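Local coordinates for aldehyde dehydrogenase family protein (Pseudomonas syringae pv. tomato, PDB 6X9L) that oxidises long-chain aliphatic aldehydes such as octanal, probably to the corresponding carboxylic acids, with NAD+ as the electron acceptor, at the interface of chains A and B. Coordinates in Å, arbitrary orientation; residue numbers count along the deposited sequence, not the author numbering. Chains: chain A/B, Aldehyde dehydrogenase family protein.

Contacts 1 and 2 lie about 27 Å apart, measured between the centres of their C-alpha atoms, on a two-fold symmetric interface. In contact 1, strands 143-148 and 477-483 of chain A meet loops and helix 469-474 of chain B; in contact 2 the same two strands of chain B meet loop residues and strand 442-445 of chain A. A:Thr479 with B:Gly441 in contact 1 become B:Thr479 with A:Gly441 in contact 2. Contact 1 is mostly apolar packing round a proline, contact 2 mostly polar, round a lysine, a glutamate and a tyrosine. Such reciprocal packing fits the dimers common among aldehyde dehydrogenases.

Contact 1: the interface of chains A and B. Residues chain A 142, 144, 479, 481, 483; chain B 441, 454-455, 471.
With CG1 beside its backbone N (chi1 -44°), A:Ile144 extends its delta-methyl towards the ring of B:Pro455, and with CG2 anti to its own N (chi1 -72° to OG1), A:Thr479 turns its methyl to the same proline. The isoleucine and proline side chains approach tip to tip, A:Ile144 CD1 lying 3.6 Å from B:Pro455 CD. The threonine crosses the proline at about a right angle, A:Thr479 CG2 being 3.8 Å from B:Pro455 CG. A:Ala481 completes the chain A surface: its methyl carbon CB packs against both B:Pro455 CD and the methyl of B:Ala454, 3.9 Å from B:Ala454 CB. The proline is therefore met along one side of its ring by three residues from two strands, 143-148 and 477-483. From its own chain, B:His471 supports it: B:Pro455 CG sits over the centre of the imidazole, 3.5 Å above the plane. The same histidine brings the CD2 and NE2 end of its ring near the A:Thr479 methyl, a looser contact beyond the proline.

A polar seam runs beside this patch. The backbone N of A:Ala481 donates to the carbonyl O of B:Gly441 at 2.7 Å, a fairly straight bond with 163° at the hydrogen. That carbonyl also meets a water, placed 2.9 Å from B:Gly441 O, which reaches the carbonyl O of A:Thr479 as well. The water thus joins two neighbouring carbonyl oxygens, neither of which can donate to the other. Together, the proline wedge and the backbone seam dock strand 477-483 of one subunit onto its partner, probably stabilising the dimer seen here, as in related aldehyde dehydrogenases.

Contact 2: the interface of chains A and B. Residues chain A 438, 440-441, 443, 459; chain B 147, 479-480.
A:Tyr459 and B:Lys480 bury the most surface in this patch of the two-chain assembly of an aldehyde dehydrogenase family protein, where strand 477-483 of one subunit lies against loops of the other. The tyrosine, with CG beside its backbone N, sends its phenol across the interface to the carboxylate of B:Glu147. Its hydroxyl donates to the glutamate, with A:Tyr459 OH 2.7 Å from B:Glu147 OE2. The hydroxyl meets that oxygen from above the carboxylate plane, and ring and carboxylate are turned 78° against each other, so the phenol crosses the acid instead of lying flat beside it. On one face of the ring, the backbone N of A:Ala440 stands 3.5 Å above the plane, over its centre, which would help fix the aromatic group from within its own chain.

B:Lys480 starts out extended, with CG anti to the backbone N (chi1 174°), and bends at chi3 (-81°), bringing its terminal amine NZ between the loop of chain A and its own glutamate. There it donates to the backbone carbonyl of A:Ile438, although the modelled separation is too short to weigh. On its own side it also forms a salt bridge, B:Lys480 NZ being 2.9 Å from B:Glu147 OE1, which it meets on the syn side close to the carboxylate plane. The two oxygens of B:Glu147 are therefore divided between lysine and tyrosine, and this pairing would tend to favour the charged form of both lysine and acid. The aliphatic part of the lysine crosses A:Val443 at a slant, with A:Val443 CG2 4.0 Å from B:Lys480 CE. Next to the lysine, at B:Thr479 O, the twin of the water bridge of contact 1 leads to A:Gly441 O.

Contact 1: the interface of chains A and B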
# COMPACT_ATOMS: atom_id res chain seq x y z
N THR A 142 3.81 -9.23 -23.70
CA THR A 142 3.23 -9.11 -22.37
C THR A 142 2.15 -8.05 -22.38
O THR A 142 2.34 -6.97 -22.95
CB THR A 142 4.29 -8.75 -21.30
OG1 THR A 142 5.20 -9.85 -21.11
CG2 THR A 142 3.63 -8.41 -19.96
N ILE A 144 -0.62 -5.84 -19.88
CA ILE A 144 -0.99 -5.38 -18.55
C ILE A 144 -2.49 -5.15 -18.53
O ILE A 144 -3.01 -4.35 -19.32
CB ILE A 144 -0.25 -4.08 -18.18
CG1 ILE A 144 1.22 -4.16 -18.58
CG2 ILE A 144 -0.48 -3.74 -16.70
CD1 ILE A 144 2.06 -5.01 -17.69
N THR A 479 -3.17 -5.24 -10.49
CA THR A 479 -2.30 -5.16 -11.66
C THR A 479 -1.91 -6.57 -12.08
O THR A 479 -1.43 -7.37 -11.25
CB THR A 479 -1.07 -4.30 -11.33
OG1 THR A 479 -1.48 -2.93 -11.25
CG2 THR A 479 0.03 -4.44 -12.38
N ALA A 481 -0.03 -9.07 -15.10
CA ALA A 481 0.84 -9.22 -16.26
C ALA A 481 0.53 -10.55 -16.92
O ALA A 481 0.58 -11.60 -16.27
CB ALA A 481 2.33 -9.13 -15.89
N VAL A 483 2.20 -12.55 -19.40
CA VAL A 483 3.41 -12.80 -20.17
C VAL A 483 3.13 -13.92 -21.18
O VAL A 483 2.40 -14.87 -20.89
CB VAL A 483 4.60 -13.16 -19.25
CG1 VAL A 483 5.91 -12.93 -19.97
CG2 VAL A 483 4.55 -12.36 -17.94
N GLY B 441 -1.37 -12.05 -10.04
CA GLY B 441 -0.62 -10.92 -10.54
C GLY B 441 0.06 -11.19 -11.86
O GLY B 441 0.26 -10.27 -12.66
N ALA B 454 7.91 -7.03 -16.42
CA ALA B 454 6.53 -7.30 -16.04
C ALA B 454 6.37 -7.11 -14.54
O ALA B 454 7.22 -7.57 -13.77
CB ALA B 454 6.12 -8.72 -16.43
N PRO B 455 5.31 -6.42 -14.10
CA PRO B 455 5.06 -6.30 -12.66
C PRO B 455 4.83 -7.68 -12.05
O PRO B 455 4.16 -8.54 -12.64
CB PRO B 455 3.80 -5.43 -12.58
CG PRO B 455 3.50 -4.97 -13.96
CD PRO B 455 4.23 -5.83 -14.92
N HIS B 471 7.06 -0.49 -12.39
CA HIS B 471 6.13 -0.65 -11.27
C HIS B 471 6.88 -0.79 -9.95
O HIS B 471 6.57 -0.09 -8.97
CB HIS B 471 5.24 -1.86 -11.48
CG HIS B 471 4.20 -1.65 -12.53
ND1 HIS B 471 4.50 -1.63 -13.88
CD2 HIS B 471 2.87 -1.44 -12.43
CE1 HIS B 471 3.39 -1.43 -14.56
NE2 HIS B 471 2.39 -1.30 -13.71
O HOH W 1 1.38 -7.71 -11.82

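Contact 2: the interface of chains A and B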
# COMPACT_ATOMS: atom_id res chain seq x y z
N ILE A 438 9.25 20.61 0.85
CA ILE A 438 8.28 20.17 1.86
C ILE A 438 7.89 18.72 1.59
O ILE A 438 7.40 18.37 0.50
CB ILE A 438 7.04 21.08 1.88
CG1 ILE A 438 7.41 22.56 1.70
CG2 ILE A 438 6.25 20.88 3.17
CD1 ILE A 438 7.92 23.24 2.94
N ALA A 440 5.39 16.50 1.85
CA ALA A 440 3.95 16.56 1.99
C ALA A 440 3.32 16.22 0.65
O ALA A 440 3.88 16.53 -0.41
CB ALA A 440 3.50 17.95 2.47
N GLY A 441 2.16 15.58 0.69
CA GLY A 441 1.55 15.10 -0.53
C GLY A 441 1.06 16.21 -1.43
O GLY A 441 1.03 16.05 -2.66
N VAL A 443 1.51 20.61 -1.95
CA VAL A 443 1.97 21.94 -1.59
C VAL A 443 1.24 22.93 -2.48
O VAL A 443 1.18 22.75 -3.70
CB VAL A 443 3.49 22.09 -1.76
CG1 VAL A 443 3.97 23.36 -1.07
CG2 VAL A 443 4.25 20.84 -1.25
N TYR A 459 2.50 11.96 3.01
CA TYR A 459 3.80 11.40 3.36
C TYR A 459 3.81 10.98 4.83
O TYR A 459 2.97 11.39 5.64
CB TYR A 459 4.93 12.42 3.20
CG TYR A 459 5.41 12.81 1.81
CD1 TYR A 459 4.51 13.14 0.79
CD2 TYR A 459 6.76 12.92 1.55
CE1 TYR A 459 4.97 13.51 -0.47
CE2 TYR A 459 7.23 13.29 0.30
CZ TYR A 459 6.34 13.59 -0.71
OH TYR A 459 6.83 13.98 -1.95
N GLU B 147 9.15 11.63 -5.67
CA GLU B 147 10.31 11.76 -4.80
C GLU B 147 10.55 10.45 -4.06
O GLU B 147 9.61 9.69 -3.80
CB GLU B 147 10.11 12.88 -3.77
CG GLU B 147 9.80 14.22 -4.36
CD GLU B 147 9.47 15.26 -3.30
OE1 GLU B 147 9.28 16.44 -3.70
OE2 GLU B 147 9.40 14.90 -2.10
N THR B 479 4.38 10.66 -3.86
CA THR B 479 3.69 11.41 -4.90
C THR B 479 3.30 12.77 -4.34
O THR B 479 2.66 12.85 -3.28
CB THR B 479 2.48 10.61 -5.40
OG1 THR B 479 2.95 9.51 -6.18
CG2 THR B 479 1.54 11.47 -6.25
N LYS B 480 3.71 13.83 -5.03
CA LYS B 480 3.48 15.18 -4.56
C LYS B 480 2.75 15.98 -5.62
O LYS B 480 3.09 15.89 -6.81
CB LYS B 480 4.78 15.86 -4.18
CG LYS B 480 4.62 17.32 -3.81
CD LYS B 480 5.95 17.95 -3.52
CE LYS B 480 6.41 17.63 -2.11
NZ LYS B 480 7.80 18.09 -1.88
O HOH W 2 -0.06 13.63 -3.88